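Local coordinates for protein C-type lectin domain family 4 member F (Mus musculus, PDB 6JJJ) that acts as a Kupffer cell C-type lectin receptor with affinity for galactose and fucose, binds glycolipids, and could take part in endocytosis, at residues A[68-82]-A[133-147]. Residues are numbered along the deposited sequence; the frame is centred on the assembly and turned at random.
With CA (calcium ion), chain H.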
ATOM      1  N   GLN A  68      -5.254  -9.012  20.023  1.00121.20           N
ATOM      2  CA  GLN A  68      -4.006  -9.640  20.445  1.00124.16           C
ATOM      3  C   GLN A  68      -3.586 -10.732  19.470  1.00128.39           C
ATOM      4  O   GLN A  68      -2.392 -10.906  19.199  1.00123.33           O
ATOM      5  CB  GLN A  68      -4.141 -10.214  21.859  1.00123.92           C
ATOM      6  CG  GLN A  68      -2.900 -10.979  22.311  1.00124.24           C
ATOM      7  CD  GLN A  68      -2.554 -10.768  23.777  1.00129.42           C
ATOM      8  OE1 GLN A  68      -3.217 -10.012  24.486  1.00138.61           O
ATOM      9  NE2 GLN A  68      -1.498 -11.433  24.234  1.00125.51           N
ATOM     10  N   ALA A  69      -4.553 -11.482  18.936  1.00 99.21           N
ATOM     11  CA  ALA A  69      -4.222 -12.509  17.955  1.00111.26           C
ATOM     12  C   ALA A  69      -3.495 -11.894  16.768  1.00110.94           C
ATOM     13  O   ALA A  69      -2.438 -12.383  16.354  1.00114.25           O
ATOM     14  CB  ALA A  69      -5.490 -13.231  17.498  1.00118.12           C
ATOM     15  N   PHE A  70      -4.025 -10.790  16.238  1.00118.62           N
ATOM     16  CA  PHE A  70      -3.366 -10.104  15.134  1.00109.99           C
ATOM     17  C   PHE A  70      -1.900  -9.847  15.456  1.00114.02           C
ATOM     18  O   PHE A  70      -1.010 -10.164  14.659  1.00115.03           O
ATOM     19  CB  PHE A  70      -4.088  -8.793  14.831  1.00 97.97           C
ATOM     20  CG  PHE A  70      -3.352  -7.915  13.875  1.00 91.82           C
ATOM     21  CD1 PHE A  70      -3.244  -8.265  12.541  1.00 93.57           C
ATOM     22  CD2 PHE A  70      -2.757  -6.745  14.309  1.00 90.46           C
ATOM     23  CE1 PHE A  70      -2.560  -7.458  11.655  1.00 95.48           C
ATOM     24  CE2 PHE A  70      -2.071  -5.933  13.429  1.00 93.13           C
ATOM     25  CZ  PHE A  70      -1.973  -6.289  12.101  1.00 95.25           C
ATOM     26  N   LEU A  71      -1.631  -9.279  16.631  1.00149.75           N
ATOM     27  CA  LEU A  71      -0.253  -9.071  17.060  1.00147.10           C
ATOM     28  C   LEU A  71       0.509 -10.391  17.073  1.00159.49           C
ATOM     29  O   LEU A  71       1.553 -10.530  16.425  1.00160.58           O
ATOM     30  CB  LEU A  71      -0.225  -8.423  18.443  1.00135.40           C
ATOM     31  CG  LEU A  71      -0.513  -6.926  18.571  1.00129.19           C
ATOM     32  CD1 LEU A  71       0.516  -6.094  17.814  1.00118.80           C
ATOM     33  CD2 LEU A  71      -1.925  -6.594  18.109  1.00129.62           C
ATOM     34  N   VAL A  72      -0.007 -11.377  17.811  1.00111.94           N
ATOM     35  CA  VAL A  72       0.730 -12.617  18.043  1.00118.20           C
ATOM     36  C   VAL A  72       1.183 -13.235  16.726  1.00113.18           C
ATOM     37  O   VAL A  72       2.350 -13.617  16.573  1.00118.13           O
ATOM     38  CB  VAL A  72      -0.121 -13.601  18.866  1.00123.41           C
ATOM     39  CG1 VAL A  72       0.504 -14.987  18.857  1.00126.48           C
ATOM     40  CG2 VAL A  72      -0.278 -13.098  20.296  1.00124.16           C
ATOM     41  N   GLN A  73       0.273 -13.354  15.751  1.00140.54           N
ATOM     42  CA  GLN A  73       0.660 -14.013  14.508  1.00131.67           C
ATOM     43  C   GLN A  73       1.594 -13.153  13.663  1.00132.14           C
ATOM     44  O   GLN A  73       2.300 -13.689  12.800  1.00131.44           O
ATOM     45  CB  GLN A  73      -0.558 -14.382  13.658  1.00126.78           C
ATOM     46  CG  GLN A  73      -1.911 -14.172  14.300  1.00126.92           C
ATOM     47  CD  GLN A  73      -3.017 -14.912  13.573  1.00127.04           C
ATOM     48  OE1 GLN A  73      -3.814 -14.312  12.849  1.00123.23           O
ATOM     49  NE2 GLN A  73      -3.074 -16.225  13.765  1.00130.46           N
ATOM     50  N   THR A  74       1.604 -11.837  13.877  1.00167.15           N
ATOM     51  CA  THR A  74       2.609 -10.975  13.268  1.00175.30           C
ATOM     52  C   THR A  74       3.885 -10.914  14.094  1.00183.50           C
ATOM     53  O   THR A  74       4.951 -10.606  13.546  1.00180.92           O
ATOM     54  CB  THR A  74       2.063  -9.557  13.079  1.00168.57           C
ATOM     55  OG1 THR A  74       0.789  -9.614  12.426  1.00165.65           O
ATOM     56  CG2 THR A  74       3.023  -8.726  12.234  1.00165.52           C
ATOM     57  N   THR A  75       3.797 -11.204  15.392  1.00144.53           N
ATOM     58  CA  THR A  75       4.955 -11.230  16.277  1.00154.26           C
ATOM     59  C   THR A  75       5.261 -12.621  16.815  1.00162.98           C
ATOM     60  O   THR A  75       6.103 -12.753  17.710  1.00164.45           O
ATOM     61  CB  THR A  75       4.737 -10.271  17.451  1.00155.47           C
ATOM     62  OG1 THR A  75       5.925 -10.203  18.251  1.00155.36           O
ATOM     63  CG2 THR A  75       3.583 -10.738  18.323  1.00155.76           C
ATOM     64  N   SER A  76       4.594 -13.655  16.308  1.00174.50           N
ATOM     65  CA  SER A  76       4.936 -15.016  16.694  1.00175.51           C
ATOM     66  C   SER A  76       6.422 -15.248  16.463  1.00167.94           C
ATOM     67  O   SER A  76       6.966 -14.875  15.419  1.00170.63           O
ATOM     68  CB  SER A  76       4.108 -16.025  15.899  1.00180.34           C
ATOM     69  OG  SER A  76       4.184 -17.308  16.499  1.00181.74           O
ATOM     70  N   SER A  77       7.083 -15.851  17.451  1.00154.44           N
ATOM     71  CA  SER A  77       8.538 -16.007  17.441  1.00147.97           C
ATOM     72  C   SER A  77       9.234 -14.650  17.534  1.00143.21           C
ATOM     73  O   SER A  77      10.224 -14.396  16.846  1.00136.75           O
ATOM     74  CB  SER A  77       9.004 -16.767  16.197  1.00148.40           C
ATOM     75  OG  SER A  77       8.462 -18.076  16.158  1.00148.95           O
ATOM     76  N   GLY A  78       8.707 -13.770  18.382  1.00133.52           N
ATOM     77  CA  GLY A  78       9.287 -12.454  18.564  1.00132.21           C
ATOM     78  C   GLY A  78       8.715 -11.705  19.749  1.00128.01           C
ATOM     79  O   GLY A  78       7.495 -11.642  19.916  1.00129.74           O
ATOM     80  N   ASP A  79       9.588 -11.127  20.571  1.00121.10           N
ATOM     81  CA  ASP A  79       9.174 -10.331  21.720  1.00115.81           C
ATOM     82  C   ASP A  79       9.117  -8.864  21.307  1.00107.77           C
ATOM     83  O   ASP A  79      10.132  -8.290  20.895  1.00113.09           O
ATOM     84  CB  ASP A  79      10.132 -10.527  22.894  1.00120.20           C
ATOM     85  CG  ASP A  79      10.408 -11.993  23.184  1.00122.86           C
ATOM     86  OD1 ASP A  79      10.196 -12.829  22.278  1.00123.47           O
ATOM     87  OD2 ASP A  79      10.833 -12.310  24.316  1.00123.31           O
ATOM     88  N   HIS A  80       7.938  -8.261  21.426  1.00126.63           N
ATOM     89  CA  HIS A  80       7.698  -6.891  20.992  1.00106.33           C
ATOM     90  C   HIS A  80       7.166  -6.068  22.153  1.00 94.51           C
ATOM     91  O   HIS A  80       6.172  -6.445  22.782  1.00 93.36           O
ATOM     92  CB  HIS A  80       6.673  -6.819  19.848  1.00 98.65           C
ATOM     93  CG  HIS A  80       7.241  -7.009  18.477  1.00 87.74           C
ATOM     94  ND1 HIS A  80       8.414  -6.417  18.067  1.00 84.61           N
ATOM     95  CD2 HIS A  80       6.761  -7.676  17.400  1.00 84.47           C
ATOM     96  CE1 HIS A  80       8.646  -6.734  16.805  1.00 82.22           C
ATOM     97  NE2 HIS A  80       7.662  -7.501  16.378  1.00 82.94           N
ATOM     98  N   TRP A  81       7.804  -4.929  22.413  1.00 89.57           N
ATOM     99  CA  TRP A  81       7.290  -4.004  23.413  1.00 92.11           C
ATOM    100  C   TRP A  81       5.836  -3.646  23.140  1.00 93.17           C
ATOM    101  O   TRP A  81       5.384  -3.730  21.994  1.00 92.85           O
ATOM    102  CB  TRP A  81       8.102  -2.710  23.436  1.00 92.94           C
ATOM    103  CG  TRP A  81       9.399  -2.765  24.145  1.00 93.16           C
ATOM    104  CD1 TRP A  81      10.604  -2.339  23.674  1.00 93.78           C
ATOM    105  CD2 TRP A  81       9.634  -3.256  25.468  1.00 92.94           C
ATOM    106  NE1 TRP A  81      11.577  -2.533  24.620  1.00 95.08           N
ATOM    107  CE2 TRP A  81      11.009  -3.100  25.730  1.00 93.33           C
ATOM    108  CE3 TRP A  81       8.817  -3.818  26.454  1.00 91.37           C
ATOM    109  CZ2 TRP A  81      11.585  -3.486  26.938  1.00 92.07           C
ATOM    110  CZ3 TRP A  81       9.391  -4.199  27.651  1.00 92.67           C
ATOM    111  CH2 TRP A  81      10.761  -4.031  27.883  1.00 91.73           C
ATOM    112  N   ILE A  82       5.098  -3.241  24.176  1.00 92.33           N
ATOM    113  CA  ILE A  82       3.774  -2.654  24.026  1.00 94.84           C
ATOM    114  C   ILE A  82       3.604  -1.574  25.087  1.00 97.85           C
ATOM    115  O   ILE A  82       4.446  -1.395  25.969  1.00 94.62           O
ATOM    116  CB  ILE A  82       2.648  -3.703  24.122  1.00 95.85           C
ATOM    117  CG1 ILE A  82       2.840  -4.601  25.343  1.00 97.30           C
ATOM    118  CG2 ILE A  82       2.599  -4.544  22.851  1.00 96.44           C
ATOM    119  CD1 ILE A  82       1.655  -5.498  25.630  1.00 97.51           C
ATOM    120  N   GLN A 133       4.135 -14.672  22.970  1.00115.96           N
ATOM    121  CA  GLN A 133       2.812 -15.260  22.813  1.00127.37           C
ATOM    122  C   GLN A 133       1.867 -14.872  23.939  1.00112.79           C
ATOM    123  O   GLN A 133       0.655 -15.058  23.796  1.00111.92           O
ATOM    124  CB  GLN A 133       2.884 -16.792  22.743  1.00154.74           C
ATOM    125  CG  GLN A 133       3.083 -17.329  21.345  1.00176.05           C
ATOM    126  CD  GLN A 133       2.561 -18.748  21.199  1.00193.02           C
ATOM    127  OE1 GLN A 133       2.075 -19.346  22.161  1.00201.44           O
ATOM    128  NE2 GLN A 133       2.590 -19.264  19.976  1.00195.81           N
ATOM    129  N   GLN A 134       2.382 -14.344  25.045  1.00155.34           N
ATOM    130  CA  GLN A 134       1.578 -13.802  26.127  1.00143.10           C
ATOM    131  C   GLN A 134       2.449 -12.752  26.803  1.00136.18           C
ATOM    132  O   GLN A 134       3.678 -12.784  26.698  1.00136.62           O
ATOM    133  CB  GLN A 134       1.127 -14.903  27.093  1.00140.80           C
ATOM    134  CG  GLN A 134       0.143 -15.914  26.466  1.00136.65           C
ATOM    135  CD  GLN A 134      -0.688 -16.644  27.504  1.00133.13           C
ATOM    136  OE1 GLN A 134      -0.206 -16.949  28.592  1.00136.75           O
ATOM    137  NE2 GLN A 134      -1.915 -17.007  27.138  1.00121.62           N
ATOM    138  N   TRP A 135       1.808 -11.814  27.488  1.00116.48           N
ATOM    139  CA  TRP A 135       2.539 -10.676  28.023  1.00109.85           C
ATOM    140  C   TRP A 135       3.587 -11.119  29.039  1.00110.87           C
ATOM    141  O   TRP A 135       3.485 -12.179  29.658  1.00120.84           O
ATOM    142  CB  TRP A 135       1.587  -9.689  28.689  1.00106.17           C
ATOM    143  CG  TRP A 135       0.556  -9.147  27.778  1.00103.65           C
ATOM    144  CD1 TRP A 135       0.475  -9.326  26.430  1.00103.23           C
ATOM    145  CD2 TRP A 135      -0.554  -8.324  28.143  1.00101.50           C
ATOM    146  NE1 TRP A 135      -0.620  -8.668  25.931  1.00 99.23           N
ATOM    147  CE2 TRP A 135      -1.268  -8.043  26.963  1.00101.77           C
ATOM    148  CE3 TRP A 135      -1.014  -7.798  29.353  1.00103.04           C
ATOM    149  CZ2 TRP A 135      -2.417  -7.258  26.957  1.00 96.90           C
ATOM    150  CZ3 TRP A 135      -2.154  -7.021  29.347  1.00102.02           C
ATOM    151  CH2 TRP A 135      -2.844  -6.757  28.157  1.00 98.12           C
ATOM    152  N   ASN A 136       4.614 -10.287  29.198  1.00106.47           N
ATOM    153  CA  ASN A 136       5.596 -10.465  30.260  1.00103.64           C
ATOM    154  C   ASN A 136       6.145  -9.094  30.623  1.00104.86           C
ATOM    155  O   ASN A 136       6.588  -8.353  29.739  1.00105.20           O
ATOM    156  CB  ASN A 136       6.740 -11.392  29.836  1.00100.33           C
ATOM    157  CG  ASN A 136       7.891 -11.385  30.829  1.00 96.91           C
ATOM    158  OD1 ASN A 136       7.678 -11.359  32.043  1.00105.04           O
ATOM    159  ND2 ASN A 136       9.118 -11.402  30.315  1.00 89.54           N
ATOM    160  N   ASP A 137       6.089  -8.740  31.905  1.00110.44           N
ATOM    161  CA  ASP A 137       6.714  -7.498  32.345  1.00106.14           C
ATOM    162  C   ASP A 137       8.231  -7.662  32.311  1.00108.73           C
ATOM    163  O   ASP A 137       8.765  -8.743  32.573  1.00111.11           O
ATOM    164  CB  ASP A 137       6.223  -7.098  33.738  1.00101.30           C
ATOM    165  CG  ASP A 137       6.702  -8.021  34.834  1.00100.82           C
ATOM    166  OD1 ASP A 137       7.027  -9.192  34.557  1.00 99.25           O
ATOM    167  OD2 ASP A 137       6.738  -7.554  35.992  1.00 95.44           O
ATOM    168  N   MET A 138       8.927  -6.584  31.955  1.00 94.20           N
ATOM    169  CA  MET A 138      10.339  -6.668  31.615  1.00 94.76           C
ATOM    170  C   MET A 138      11.040  -5.390  32.046  1.00100.30           C
ATOM    171  O   MET A 138      10.410  -4.351  32.255  1.00105.21           O
ATOM    172  CB  MET A 138      10.513  -6.905  30.105  1.00 92.25           C
ATOM    173  CG  MET A 138      11.942  -7.005  29.629  1.00 91.72           C
ATOM    174  SD  MET A 138      12.798  -8.388  30.416  1.00 95.54           S
ATOM    175  CE  MET A 138      14.488  -8.061  29.931  1.00 98.29           C
ATOM    176  N   ALA A 139      12.361  -5.483  32.181  1.00116.29           N
ATOM    177  CA  ALA A 139      13.168  -4.309  32.477  1.00115.26           C
ATOM    178  C   ALA A 139      13.094  -3.333  31.310  1.00116.14           C
ATOM    179  O   ALA A 139      13.359  -3.699  30.161  1.00119.44           O
ATOM    180  CB  ALA A 139      14.617  -4.712  32.742  1.00114.22           C
ATOM    181  N   CYS A 140      12.713  -2.089  31.604  1.00 96.82           N
ATOM    182  CA  CYS A 140      12.446  -1.137  30.533  1.00 98.01           C
ATOM    183  C   CYS A 140      13.708  -0.797  29.752  1.00 87.40           C
ATOM    184  O   CYS A 140      13.641  -0.576  28.538  1.00 91.01           O
ATOM    185  CB  CYS A 140      11.806   0.125  31.112  1.00110.56           C
ATOM    186  SG  CYS A 140      10.214  -0.168  31.942  1.00117.53           S
ATOM    187  N   GLY A 141      14.867  -0.771  30.408  1.00 79.75           N
ATOM    188  CA  GLY A 141      16.092  -0.455  29.696  1.00 79.73           C
ATOM    189  C   GLY A 141      16.464  -1.451  28.617  1.00 79.65           C
ATOM    190  O   GLY A 141      17.335  -1.146  27.793  1.00 79.52           O
ATOM    191  N   SER A 142      15.829  -2.619  28.592  1.00 76.16           N
ATOM    192  CA  SER A 142      16.173  -3.639  27.611  1.00 89.66           C
ATOM    193  C   SER A 142      15.676  -3.244  26.228  1.00 95.32           C
ATOM    194  O   SER A 142      14.584  -2.687  26.077  1.00 98.43           O
ATOM    195  CB  SER A 142      15.578  -4.982  28.025  1.00 98.40           C
ATOM    196  OG  SER A 142      16.059  -5.368  29.302  1.00102.49           O
ATOM    197  N   SER A 143      16.487  -3.533  25.213  1.00 92.93           N
ATOM    198  CA  SER A 143      16.208  -3.085  23.848  1.00 93.09           C
ATOM    199  C   SER A 143      15.511  -4.192  23.064  1.00 87.28           C
ATOM    200  O   SER A 143      16.151  -5.027  22.423  1.00 88.79           O
ATOM    201  CB  SER A 143      17.493  -2.649  23.152  1.00 99.61           C
ATOM    202  OG  SER A 143      17.928  -1.384  23.616  1.00103.22           O
ATOM    203  N   TYR A 144      14.186  -4.161  23.080  1.00 98.37           N
ATOM    204  CA  TYR A 144      13.368  -5.030  22.254  1.00 93.44           C
ATOM    205  C   TYR A 144      12.790  -4.242  21.087  1.00 92.05           C
ATOM    206  O   TYR A 144      12.778  -3.007  21.103  1.00 91.22           O
ATOM    207  CB  TYR A 144      12.209  -5.642  23.053  1.00 99.26           C
ATOM    208  CG  TYR A 144      12.623  -6.678  24.065  1.00103.13           C
ATOM    209  CD1 TYR A 144      12.769  -8.011  23.704  1.00108.83           C
ATOM    210  CD2 TYR A 144      12.856  -6.327  25.386  1.00107.05           C
ATOM    211  CE1 TYR A 144      13.143  -8.961  24.630  1.00117.65           C
ATOM    212  CE2 TYR A 144      13.231  -7.269  26.316  1.00113.77           C
ATOM    213  CZ  TYR A 144      13.372  -8.585  25.935  1.00119.60           C
ATOM    214  OH  TYR A 144      13.745  -9.525  26.867  1.00122.56           O
ATOM    215  N   PRO A 145      12.296  -4.924  20.051  1.00 86.13           N
ATOM    216  CA  PRO A 145      11.463  -4.232  19.052  1.00 86.89           C
ATOM    217  C   PRO A 145      10.111  -3.881  19.654  1.00 88.27           C
ATOM    218  O   PRO A 145       9.873  -4.156  20.835  1.00 91.68           O
ATOM    219  CB  PRO A 145      11.350  -5.248  17.910  1.00 90.99           C
ATOM    220  CG  PRO A 145      11.569  -6.580  18.568  1.00 92.18           C
ATOM    221  CD  PRO A 145      12.508  -6.347  19.729  1.00 90.10           C
ATOM    222  N   TRP A 146       9.215  -3.287  18.872  1.00 88.31           N
ATOM    223  CA  TRP A 146       7.967  -2.777  19.423  1.00 88.68           C
ATOM    224  C   TRP A 146       6.892  -2.753  18.346  1.00 88.61           C
ATOM    225  O   TRP A 146       7.130  -3.097  17.187  1.00 87.30           O
ATOM    226  CB  TRP A 146       8.156  -1.371  19.994  1.00 88.39           C
ATOM    227  CG  TRP A 146       8.489  -0.364  18.930  1.00 88.09           C
ATOM    228  CD1 TRP A 146       7.608   0.395  18.216  1.00 85.48           C
ATOM    229  CD2 TRP A 146       9.793  -0.019  18.452  1.00 87.75           C
ATOM    230  NE1 TRP A 146       8.284   1.198  17.329  1.00 85.13           N
ATOM    231  CE2 TRP A 146       9.627   0.960  17.454  1.00 86.57           C
ATOM    232  CE3 TRP A 146      11.087  -0.443  18.772  1.00 90.31           C
ATOM    233  CZ2 TRP A 146      10.706   1.524  16.776  1.00 86.67           C
ATOM    234  CZ3 TRP A 146      12.156   0.118  18.099  1.00 90.22           C
ATOM    235  CH2 TRP A 146      11.959   1.089  17.111  1.00 88.42           C
ATOM    236  N   VAL A 147       5.693  -2.332  18.744  1.00 92.71           N
ATOM    237  CA  VAL A 147       4.575  -2.150  17.823  1.00 94.70           C
ATOM    238  C   VAL A 147       3.842  -0.864  18.190  1.00 94.21           C
ATOM    239  O   VAL A 147       3.455  -0.670  19.347  1.00 97.58           O
ATOM    240  CB  VAL A 147       3.625  -3.365  17.850  1.00 93.80           C
ATOM    241  CG1 VAL A 147       3.195  -3.669  19.280  1.00 92.79           C
ATOM    242  CG2 VAL A 147       2.429  -3.129  16.949  1.00 93.57           C
TER
HETATM  243 CA    CA H 602       9.150 -10.919  33.951  1.00101.46          CA
HETATM  244  O   HOH W   1      10.354 -12.843  33.686  1.00122.79           O
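The Trp81 indole packs against Met138, Ala139, Ser142 and Tyr144. Tyr144 turns its edge to one face of the indole, with the planes at 84° and Tyr144 CD2 3.5 Å from Trp81 CZ2. Tyr144 CB sits over the five-membered ring, 3.7 Å from its centroid. The carbonyl oxygens of Ala139 and Ser142 lie at the indole edge, in its plane. Trp81 NE1 gives Ser142 O a weak, bent bond. Met138 CB comes within 3.6 Å of Trp81 CH2. With CG anti to the carbonyl carbon (chi1 -79°), the indole of Trp81 reaches the 138-144 chain. The backbone here is held by a nearly straight bond from Trp81 N to Pro145 O (2.7 Å).

This is the C-type lectin fold. Strand 80-85 and the returning chain at 144-147 meet at Trp81 and Pro145, and strand 135-138, between them in the sequence, carries calcium ligands. Asn136 OD1 and both Asp137 O and OD1 bind one calcium, completed in the protein by Asp116 and Glu126. Cys140 is disulfide-bonded to Cys128.

Nearer helix 65-75, Ile82 CD1 sits over one face of the Trp135 five-membered ring in a CH-pi contact, 4.0 Å from its centroid. The Gln68 amide is almost parallel to that indole, with the planes 7° apart. Ile82 CG2 lies alongside Val147 CG1. The other Val147 methyl, CG2, meets Leu71 CD1 at 3.6 Å, and Phe38 of strand 34-38 packs on both residues.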